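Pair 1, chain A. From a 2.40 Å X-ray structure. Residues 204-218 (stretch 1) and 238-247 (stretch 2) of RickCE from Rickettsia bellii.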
# COMPACT_ATOMS: atom_id res chain seq x y z
N GLN A 204 -2.01 -8.69 -14.36
CA GLN A 204 -2.49 -10.03 -14.06
C GLN A 204 -4.01 -10.09 -13.95
O GLN A 204 -4.65 -10.93 -14.58
CB GLN A 204 -1.81 -10.58 -12.80
CG GLN A 204 -0.39 -10.93 -13.08
CD GLN A 204 0.44 -11.12 -11.83
OE1 GLN A 204 0.28 -10.41 -10.84
NE2 GLN A 204 1.36 -12.09 -11.88
N GLN A 205 -4.58 -9.17 -13.19
CA GLN A 205 -6.03 -9.10 -13.07
C GLN A 205 -6.42 -7.69 -12.70
O GLN A 205 -5.78 -7.06 -11.85
CB GLN A 205 -6.53 -10.09 -12.02
CG GLN A 205 -8.05 -10.11 -11.88
CD GLN A 205 -8.55 -11.38 -11.23
OE1 GLN A 205 -7.89 -12.41 -11.26
NE2 GLN A 205 -9.73 -11.30 -10.62
N THR A 206 -7.46 -7.16 -13.33
CA THR A 206 -7.83 -5.76 -13.09
C THR A 206 -8.83 -5.55 -11.97
O THR A 206 -9.25 -4.44 -11.72
CB THR A 206 -8.34 -5.08 -14.36
OG1 THR A 206 -9.51 -5.76 -14.82
CG2 THR A 206 -7.28 -5.13 -15.43
N ASP A 207 -9.21 -6.62 -11.28
CA ASP A 207 -10.00 -6.47 -10.06
C ASP A 207 -9.09 -6.10 -8.90
O ASP A 207 -8.13 -6.82 -8.60
CB ASP A 207 -10.75 -7.75 -9.73
CG ASP A 207 -11.60 -8.24 -10.88
OD1 ASP A 207 -11.40 -7.76 -12.01
OD2 ASP A 207 -12.46 -9.11 -10.65
N GLN A 208 -9.39 -4.98 -8.25
CA GLN A 208 -8.62 -4.57 -7.09
C GLN A 208 -8.76 -5.60 -5.96
O GLN A 208 -7.90 -5.69 -5.09
CB GLN A 208 -9.01 -3.16 -6.61
CG GLN A 208 -8.12 -2.65 -5.47
CD GLN A 208 -7.92 -1.16 -5.51
OE1 GLN A 208 -8.20 -0.51 -6.53
NE2 GLN A 208 -7.44 -0.59 -4.40
N SER A 209 -9.83 -6.38 -5.99
CA SER A 209 -9.98 -7.46 -5.01
C SER A 209 -8.85 -8.48 -5.12
O SER A 209 -8.51 -9.15 -4.15
CB SER A 209 -11.33 -8.16 -5.20
OG SER A 209 -11.49 -8.58 -6.54
N ALA A 210 -8.26 -8.60 -6.31
CA ALA A 210 -7.29 -9.65 -6.56
C ALA A 210 -5.85 -9.24 -6.24
O ALA A 210 -4.95 -10.09 -6.24
CB ALA A 210 -7.41 -10.18 -8.00
N CYS A 211 -5.63 -7.95 -5.96
CA CYS A 211 -4.30 -7.42 -5.60
C CYS A 211 -3.56 -8.20 -4.52
O CYS A 211 -2.37 -8.48 -4.67
CB CYS A 211 -4.36 -5.95 -5.18
SG CYS A 211 -4.71 -4.86 -6.57
N GLY A 212 -4.24 -8.56 -3.45
CA GLY A 212 -3.59 -9.29 -2.38
C GLY A 212 -3.29 -10.73 -2.76
O GLY A 212 -2.28 -11.30 -2.33
N VAL A 213 -4.17 -11.32 -3.58
CA VAL A 213 -3.97 -12.69 -4.03
C VAL A 213 -2.65 -12.79 -4.79
O VAL A 213 -1.81 -13.64 -4.48
CB VAL A 213 -5.14 -13.17 -4.93
CG1 VAL A 213 -5.05 -14.66 -5.17
CG2 VAL A 213 -6.48 -12.83 -4.30
N PHE A 214 -2.47 -11.90 -5.77
CA PHE A 214 -1.27 -11.91 -6.61
C PHE A 214 -0.02 -11.33 -5.95
O PHE A 214 1.11 -11.74 -6.27
CB PHE A 214 -1.55 -11.21 -7.94
CG PHE A 214 -2.29 -12.07 -8.91
CD1 PHE A 214 -1.62 -12.98 -9.71
CD2 PHE A 214 -3.68 -11.98 -9.00
CE1 PHE A 214 -2.30 -13.78 -10.59
CE2 PHE A 214 -4.37 -12.78 -9.88
CZ PHE A 214 -3.68 -13.70 -10.68
N THR A 215 -0.20 -10.36 -5.06
CA THR A 215 0.90 -9.87 -4.25
C THR A 215 1.59 -11.04 -3.57
O THR A 215 2.81 -11.14 -3.57
CB THR A 215 0.40 -8.88 -3.18
OG1 THR A 215 0.09 -7.63 -3.80
CG2 THR A 215 1.46 -8.65 -2.10
N VAL A 216 0.80 -11.94 -3.02
CA VAL A 216 1.36 -13.07 -2.31
C VAL A 216 2.08 -14.00 -3.28
O VAL A 216 3.23 -14.38 -3.06
CB VAL A 216 0.26 -13.86 -1.54
CG1 VAL A 216 0.79 -15.23 -1.05
CG2 VAL A 216 -0.32 -13.01 -0.39
N ASP A 217 1.40 -14.36 -4.35
CA ASP A 217 1.98 -15.28 -5.31
C ASP A 217 3.23 -14.71 -6.00
O ASP A 217 4.24 -15.41 -6.14
CB ASP A 217 0.95 -15.70 -6.34
CG ASP A 217 1.33 -17.00 -7.04
OD1 ASP A 217 1.12 -18.08 -6.44
OD2 ASP A 217 1.82 -16.92 -8.19
N ASN A 218 3.17 -13.44 -6.39
CA ASN A 218 4.32 -12.79 -7.02
C ASN A 218 5.51 -12.71 -6.07
O ASN A 218 6.63 -13.06 -6.44
CB ASN A 218 3.98 -11.38 -7.54
CG ASN A 218 2.92 -11.41 -8.62
OD1 ASN A 218 2.77 -12.41 -9.33
ND2 ASN A 218 2.18 -10.32 -8.77
N LYS A 238 -7.90 -18.18 -12.42
CA LYS A 238 -6.62 -18.34 -11.71
C LYS A 238 -6.65 -17.60 -10.37
O LYS A 238 -6.29 -18.17 -9.33
CB LYS A 238 -5.46 -17.86 -12.60
CG LYS A 238 -4.06 -18.15 -12.07
CD LYS A 238 -3.92 -19.61 -11.71
CE LYS A 238 -2.52 -19.94 -11.25
NZ LYS A 238 -2.30 -21.40 -10.94
N GLY A 239 -7.10 -16.34 -10.38
CA GLY A 239 -7.28 -15.56 -9.17
C GLY A 239 -8.14 -16.29 -8.15
O GLY A 239 -7.83 -16.30 -6.96
N LEU A 240 -9.22 -16.91 -8.60
CA LEU A 240 -10.03 -17.75 -7.72
C LEU A 240 -9.27 -18.93 -7.14
O LEU A 240 -9.31 -19.16 -5.93
CB LEU A 240 -11.28 -18.27 -8.42
CG LEU A 240 -12.56 -17.47 -8.21
CD1 LEU A 240 -12.54 -16.18 -9.04
CD2 LEU A 240 -13.76 -18.34 -8.55
N ARG A 241 -8.60 -19.69 -8.01
CA ARG A 241 -7.89 -20.89 -7.57
C ARG A 241 -6.79 -20.54 -6.57
O ARG A 241 -6.55 -21.26 -5.60
CB ARG A 241 -7.30 -21.64 -8.77
CG ARG A 241 -8.27 -21.85 -9.93
CD ARG A 241 -7.54 -22.33 -11.18
NE ARG A 241 -7.94 -21.63 -12.40
CZ ARG A 241 -8.97 -21.98 -13.16
NH1 ARG A 241 -9.73 -23.02 -12.83
NH2 ARG A 241 -9.26 -21.27 -14.25
N LEU A 242 -6.11 -19.43 -6.82
CA LEU A 242 -5.07 -18.96 -5.92
C LEU A 242 -5.70 -18.63 -4.57
O LEU A 242 -5.17 -19.00 -3.52
CB LEU A 242 -4.38 -17.73 -6.48
CG LEU A 242 -3.30 -17.91 -7.55
CD1 LEU A 242 -2.87 -16.54 -8.08
CD2 LEU A 242 -2.11 -18.65 -6.95
N ARG A 243 -6.85 -17.96 -4.62
CA ARG A 243 -7.57 -17.57 -3.40
C ARG A 243 -8.03 -18.79 -2.59
O ARG A 243 -7.91 -18.82 -1.36
CB ARG A 243 -8.75 -16.65 -3.75
CG ARG A 243 -9.41 -16.02 -2.56
CD ARG A 243 -10.68 -15.29 -2.93
NE ARG A 243 -10.44 -14.02 -3.61
CZ ARG A 243 -10.40 -12.84 -2.97
NH1 ARG A 243 -10.19 -11.73 -3.65
NH2 ARG A 243 -10.56 -12.79 -1.65
N GLU A 244 -8.55 -19.79 -3.29
CA GLU A 244 -8.97 -21.03 -2.65
C GLU A 244 -7.76 -21.65 -2.00
O GLU A 244 -7.78 -21.97 -0.82
CB GLU A 244 -9.58 -22.00 -3.67
CG GLU A 244 -10.97 -21.59 -4.14
CD GLU A 244 -11.50 -22.42 -5.30
OE1 GLU A 244 -10.95 -23.51 -5.58
OE2 GLU A 244 -12.47 -21.98 -5.94
N HIS A 245 -6.69 -21.78 -2.78
CA HIS A 245 -5.44 -22.31 -2.30
C HIS A 245 -4.95 -21.56 -1.06
O HIS A 245 -4.56 -22.18 -0.07
CB HIS A 245 -4.41 -22.26 -3.42
CG HIS A 245 -3.06 -22.83 -3.04
ND1 HIS A 245 -2.91 -24.14 -2.66
CD2 HIS A 245 -1.85 -22.25 -3.01
CE1 HIS A 245 -1.62 -24.34 -2.39
NE2 HIS A 245 -0.96 -23.23 -2.59
N HIS A 246 -4.98 -20.23 -1.12
CA HIS A 246 -4.58 -19.39 0.01
C HIS A 246 -5.44 -19.65 1.24
O HIS A 246 -4.94 -19.63 2.37
CB HIS A 246 -4.70 -17.91 -0.34
CG HIS A 246 -3.68 -17.44 -1.32
ND1 HIS A 246 -3.75 -16.19 -1.90
CD2 HIS A 246 -2.58 -18.03 -1.83
CE1 HIS A 246 -2.72 -16.03 -2.72
NE2 HIS A 246 -2.00 -17.14 -2.69
N ALA A 247 -6.73 -19.86 1.04
CA ALA A 247 -7.61 -20.16 2.16
C ALA A 247 -7.23 -21.49 2.85
O ALA A 247 -7.25 -21.57 4.08
CB ALA A 247 -9.09 -20.13 1.75
O HOH W 1 -7.61 -14.43 -12.70
O HOH W 2 -10.56 -11.19 -6.59
O HOH W 3 0.34 -18.30 -3.79

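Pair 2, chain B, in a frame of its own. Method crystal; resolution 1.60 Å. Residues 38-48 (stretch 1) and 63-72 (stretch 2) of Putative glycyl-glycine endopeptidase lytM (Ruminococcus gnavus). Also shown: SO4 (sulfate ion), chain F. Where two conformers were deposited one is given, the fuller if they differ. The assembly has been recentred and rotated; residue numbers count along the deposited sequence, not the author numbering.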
# COMPACT_ATOMS: atom_id res chain seq x y z
N GLY B 38 -18.95 6.74 14.80
CA GLY B 38 -18.10 6.48 15.97
C GLY B 38 -18.84 5.64 17.01
O GLY B 38 -18.30 4.65 17.57
N ARG B 39 -20.07 6.00 17.30
CA ARG B 39 -20.87 5.22 18.23
C ARG B 39 -21.03 3.79 17.77
O ARG B 39 -20.86 2.87 18.57
CB ARG B 39 -22.27 5.82 18.41
CG ARG B 39 -23.04 5.20 19.54
CD ARG B 39 -24.53 5.53 19.44
NE ARG B 39 -25.15 4.74 18.35
CZ ARG B 39 -26.47 4.57 18.17
NH1 ARG B 39 -27.33 5.14 19.00
NH2 ARG B 39 -26.91 3.79 17.19
N ASP B 40 -21.42 3.61 16.51
CA ASP B 40 -21.76 2.28 16.00
C ASP B 40 -20.54 1.38 15.87
O ASP B 40 -20.61 0.21 16.25
CB ASP B 40 -22.55 2.39 14.70
CG ASP B 40 -23.93 2.99 14.91
OD1 ASP B 40 -24.36 3.17 16.08
OD2 ASP B 40 -24.59 3.27 13.88
N VAL B 41 -19.41 1.92 15.44
CA VAL B 41 -18.18 1.11 15.40
C VAL B 41 -17.72 0.75 16.83
O VAL B 41 -17.28 -0.37 17.11
CB VAL B 41 -17.04 1.76 14.56
CG1 VAL B 41 -16.30 2.92 15.33
CG2 VAL B 41 -16.13 0.67 14.03
N GLY B 42 -17.89 1.67 17.76
CA GLY B 42 -17.60 1.43 19.16
C GLY B 42 -18.45 0.30 19.73
O GLY B 42 -17.94 -0.55 20.44
N LEU B 43 -19.73 0.32 19.39
CA LEU B 43 -20.66 -0.74 19.82
C LEU B 43 -20.32 -2.09 19.19
O LEU B 43 -20.40 -3.12 19.84
CB LEU B 43 -22.10 -0.34 19.53
CG LEU B 43 -22.59 0.81 20.42
CD1 LEU B 43 -23.90 1.42 19.85
CD2 LEU B 43 -22.78 0.39 21.87
N TYR B 44 -19.96 -2.07 17.93
CA TYR B 44 -19.53 -3.23 17.21
C TYR B 44 -18.32 -3.87 17.86
O TYR B 44 -18.31 -5.10 18.07
CB TYR B 44 -19.24 -2.83 15.77
CG TYR B 44 -18.60 -3.89 14.95
CD1 TYR B 44 -19.35 -4.95 14.46
CD2 TYR B 44 -17.25 -3.82 14.62
CE1 TYR B 44 -18.77 -5.93 13.66
CE2 TYR B 44 -16.66 -4.82 13.82
CZ TYR B 44 -17.44 -5.87 13.35
OH TYR B 44 -16.87 -6.84 12.59
N TRP B 45 -17.34 -3.04 18.25
CA TRP B 45 -16.16 -3.58 18.94
C TRP B 45 -16.48 -4.16 20.30
O TRP B 45 -15.91 -5.19 20.70
CB TRP B 45 -15.05 -2.55 19.05
CG TRP B 45 -14.43 -2.20 17.70
CD1 TRP B 45 -14.23 -3.05 16.63
CD2 TRP B 45 -13.94 -0.91 17.30
NE1 TRP B 45 -13.65 -2.36 15.59
CE2 TRP B 45 -13.46 -1.05 15.97
CE3 TRP B 45 -13.87 0.34 17.92
CZ2 TRP B 45 -12.90 0.03 15.26
CZ3 TRP B 45 -13.33 1.43 17.22
CH2 TRP B 45 -12.87 1.26 15.89
N MSE B 46 -17.37 -3.51 21.06
CA MSE B 46 -17.76 -4.05 22.34
C MSE B 46 -18.49 -5.37 22.21
O MSE B 46 -18.18 -6.32 22.94
CB MSE B 46 -18.63 -3.04 23.12
CG MSE B 46 -17.85 -1.89 23.73
SE MSE B 46 -16.59 -2.42 25.07
CE MSE B 46 -14.98 -2.08 24.31
N ALA B 47 -19.41 -5.46 21.27
CA ALA B 47 -20.24 -6.64 21.12
C ALA B 47 -19.43 -7.82 20.56
O ALA B 47 -19.80 -8.96 20.83
CB ALA B 47 -21.43 -6.35 20.21
N THR B 48 -18.37 -7.55 19.78
CA THR B 48 -17.53 -8.60 19.17
C THR B 48 -16.17 -8.80 19.87
O THR B 48 -15.34 -9.55 19.36
CB THR B 48 -17.22 -8.28 17.70
OG1 THR B 48 -16.48 -7.05 17.63
CG2 THR B 48 -18.53 -8.16 16.85
N GLY B 63 -30.42 -2.80 15.55
CA GLY B 63 -29.45 -3.61 16.30
C GLY B 63 -28.51 -2.73 17.11
O GLY B 63 -28.26 -2.99 18.28
N PHE B 64 -28.03 -1.64 16.51
CA PHE B 64 -27.11 -0.73 17.18
C PHE B 64 -27.79 0.12 18.22
O PHE B 64 -27.21 0.37 19.27
CB PHE B 64 -26.32 0.14 16.19
CG PHE B 64 -25.23 -0.63 15.51
CD1 PHE B 64 -24.13 -1.12 16.26
CD2 PHE B 64 -25.32 -0.99 14.19
CE1 PHE B 64 -23.16 -1.90 15.62
CE2 PHE B 64 -24.34 -1.74 13.59
CZ PHE B 64 -23.26 -2.18 14.31
N GLN B 65 -29.04 0.51 17.98
CA GLN B 65 -29.75 1.25 19.01
C GLN B 65 -29.96 0.42 20.28
O GLN B 65 -29.87 0.93 21.41
CB GLN B 65 -31.08 1.81 18.47
CG GLN B 65 -31.71 2.83 19.40
CD GLN B 65 -30.90 4.14 19.49
OE1 GLN B 65 -30.14 4.49 18.57
NE2 GLN B 65 -31.08 4.87 20.59
N LYS B 66 -30.28 -0.86 20.09
CA LYS B 66 -30.39 -1.81 21.19
C LYS B 66 -29.08 -1.92 21.99
O LYS B 66 -29.08 -1.84 23.22
CB LYS B 66 -30.81 -3.16 20.62
CG LYS B 66 -31.12 -4.24 21.64
CD LYS B 66 -31.46 -5.54 20.91
CE LYS B 66 -31.82 -6.69 21.84
NZ LYS B 66 -33.25 -6.62 22.23
N LEU B 67 -27.97 -2.10 21.28
CA LEU B 67 -26.64 -2.15 21.91
C LEU B 67 -26.34 -0.87 22.62
O LEU B 67 -25.79 -0.88 23.70
CB LEU B 67 -25.55 -2.44 20.89
CG LEU B 67 -25.50 -3.88 20.39
CD1 LEU B 67 -24.57 -4.07 19.17
CD2 LEU B 67 -25.17 -4.84 21.55
N TYR B 68 -26.65 0.27 22.00
CA TYR B 68 -26.43 1.55 22.65
C TYR B 68 -27.14 1.66 24.02
O TYR B 68 -26.55 2.07 25.03
CB TYR B 68 -26.87 2.70 21.74
CG TYR B 68 -26.90 4.04 22.44
CD1 TYR B 68 -25.72 4.65 22.93
CD2 TYR B 68 -28.11 4.69 22.65
CE1 TYR B 68 -25.78 5.90 23.60
CE2 TYR B 68 -28.18 5.93 23.33
CZ TYR B 68 -27.00 6.52 23.79
OH TYR B 68 -27.14 7.74 24.43
N ARG B 69 -28.40 1.27 24.06
CA ARG B 69 -29.18 1.40 25.31
C ARG B 69 -28.61 0.53 26.44
O ARG B 69 -28.73 0.87 27.61
CB ARG B 69 -30.65 1.16 25.06
CG ARG B 69 -31.30 2.33 24.26
CD ARG B 69 -31.14 3.74 24.93
NE ARG B 69 -31.91 3.93 26.18
CZ ARG B 69 -33.23 4.16 26.24
NH1 ARG B 69 -33.99 4.24 25.14
NH2 ARG B 69 -33.82 4.32 27.43
N GLN B 70 -27.95 -0.56 26.07
CA GLN B 70 -27.24 -1.38 27.05
C GLN B 70 -25.89 -0.75 27.46
O GLN B 70 -25.67 -0.38 28.62
CB GLN B 70 -27.02 -2.76 26.44
CG GLN B 70 -28.35 -3.48 26.09
CD GLN B 70 -28.15 -4.82 25.35
OE1 GLN B 70 -28.87 -5.13 24.39
NE2 GLN B 70 -27.21 -5.60 25.81
N TRP B 71 -25.00 -0.58 26.48
CA TRP B 71 -23.61 -0.19 26.75
C TRP B 71 -23.44 1.18 27.36
O TRP B 71 -22.47 1.41 28.08
CB TRP B 71 -22.73 -0.35 25.48
CG TRP B 71 -22.40 -1.77 25.22
CD1 TRP B 71 -23.07 -2.63 24.44
CD2 TRP B 71 -21.32 -2.52 25.81
NE1 TRP B 71 -22.49 -3.87 24.47
CE2 TRP B 71 -21.41 -3.82 25.31
CE3 TRP B 71 -20.32 -2.21 26.73
CZ2 TRP B 71 -20.54 -4.83 25.68
CZ3 TRP B 71 -19.44 -3.21 27.09
CH2 TRP B 71 -19.56 -4.50 26.56
N ARG B 72 -24.38 2.09 27.13
CA ARG B 72 -24.27 3.45 27.65
C ARG B 72 -24.31 3.49 29.18
O ARG B 72 -23.90 4.45 29.80
CB ARG B 72 -25.36 4.35 27.05
CG ARG B 72 -26.75 4.12 27.57
CD ARG B 72 -27.67 5.13 26.89
NE ARG B 72 -28.96 5.28 27.55
CZ ARG B 72 -29.76 6.33 27.37
NH1 ARG B 72 -29.41 7.32 26.55
NH2 ARG B 72 -30.91 6.40 28.02
S SO4 F . -23.70 9.04 24.26
O1 SO4 F . -23.07 8.14 23.29
O2 SO4 F . -22.82 10.18 24.49
O3 SO4 F . -24.98 9.47 23.73
O4 SO4 F . -23.84 8.25 25.48

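In both pairs two helices cross steeply: their N-to-C directions make an angle of 73° in pair 1 and 74° in pair 2, and the axes approach to 9.6 Å and 9.8 Å. Fourteen central residues superpose with an RMSD of 0.4 Å, so the differences between the pairs lie chiefly in the side chains.

The centre is alike in kind. V213(A) matches L43(B), and each is a knob in a hole of four residues: G239(A), L242(A), R243(A) and H246(A) in pair 1, and the matching F64(B), L67(B), Y68(B) and W71(B) in pair 2. A branched aliphatic side chain suits this place because it fills a small pocket without needing a polar partner. Both touch several walls: V213(A) CG1 lies 3.4 Å from L242(A) CB and 3.6 Å from H246(A) CE1, while L43(B) CD1 is 3.7 Å from Y68(B) CB and L43(B) CD2 3.7 Å from W71(B) CB.

The most instructive exchange is G239(A) for F64(B). Glycine leaves room for Q205(A), whose OE1 is 3.8 Å from G239(A) CA; a CB on the glycine would fall 2.5 Å from that oxygen, a clash. A water lies 2.5 Å from Q205(A) OE1 and accepts from G239(A) N at 3.0 Å. In pair 2 the phenyl ring fills space itself, taking D40(B) CB over one face, 4.2 Å from the ring centroid of F64(B).

In pair 1 the phenyl ring at the crossing comes from the first helix. F214(A) matches Y44(B), yet their side-chain centres lie 5.0 Å apart. The CA-to-CB bond of F214(A) points away, but its ring end comes nearer and receives L242(A) CD1 over one face, 4.0 Å from the centroid. L67(B), almost superposed on L242(A), packs CD1 4.0 Å from A47(B) CB, while L242(A) meets the matching D217(A), L242(A) CD2 lying 3.3 Å from D217(A) OD1. That OD1 accepts from a water at 2.8 Å; the same water hydrogen-bonds to H246(A) NE2, also at 2.8 Å.

H246(A) matches W71(B), and V216(A) matches M46(B), a selenomethionine. V216(A) CG1 lies 3.8 Å from H246(A) NE2; W71(B) takes M46(B) CB over its face, 3.6 Å from the centroid of the six-membered ring.

Charge is handled differently too. R243(A), which matches Y68(B), donates from NH1 to a water (3.0 Å) shared with S209(A) OG (2.8 Å). The arginine that makes the contact in pair 2, R39(B), lies in the first helix and has no listed match: R39(B) NH1 donates directly to Q65(B) OE1 at 2.9 Å, while D40(B) holds its guanidinium in a salt bridge.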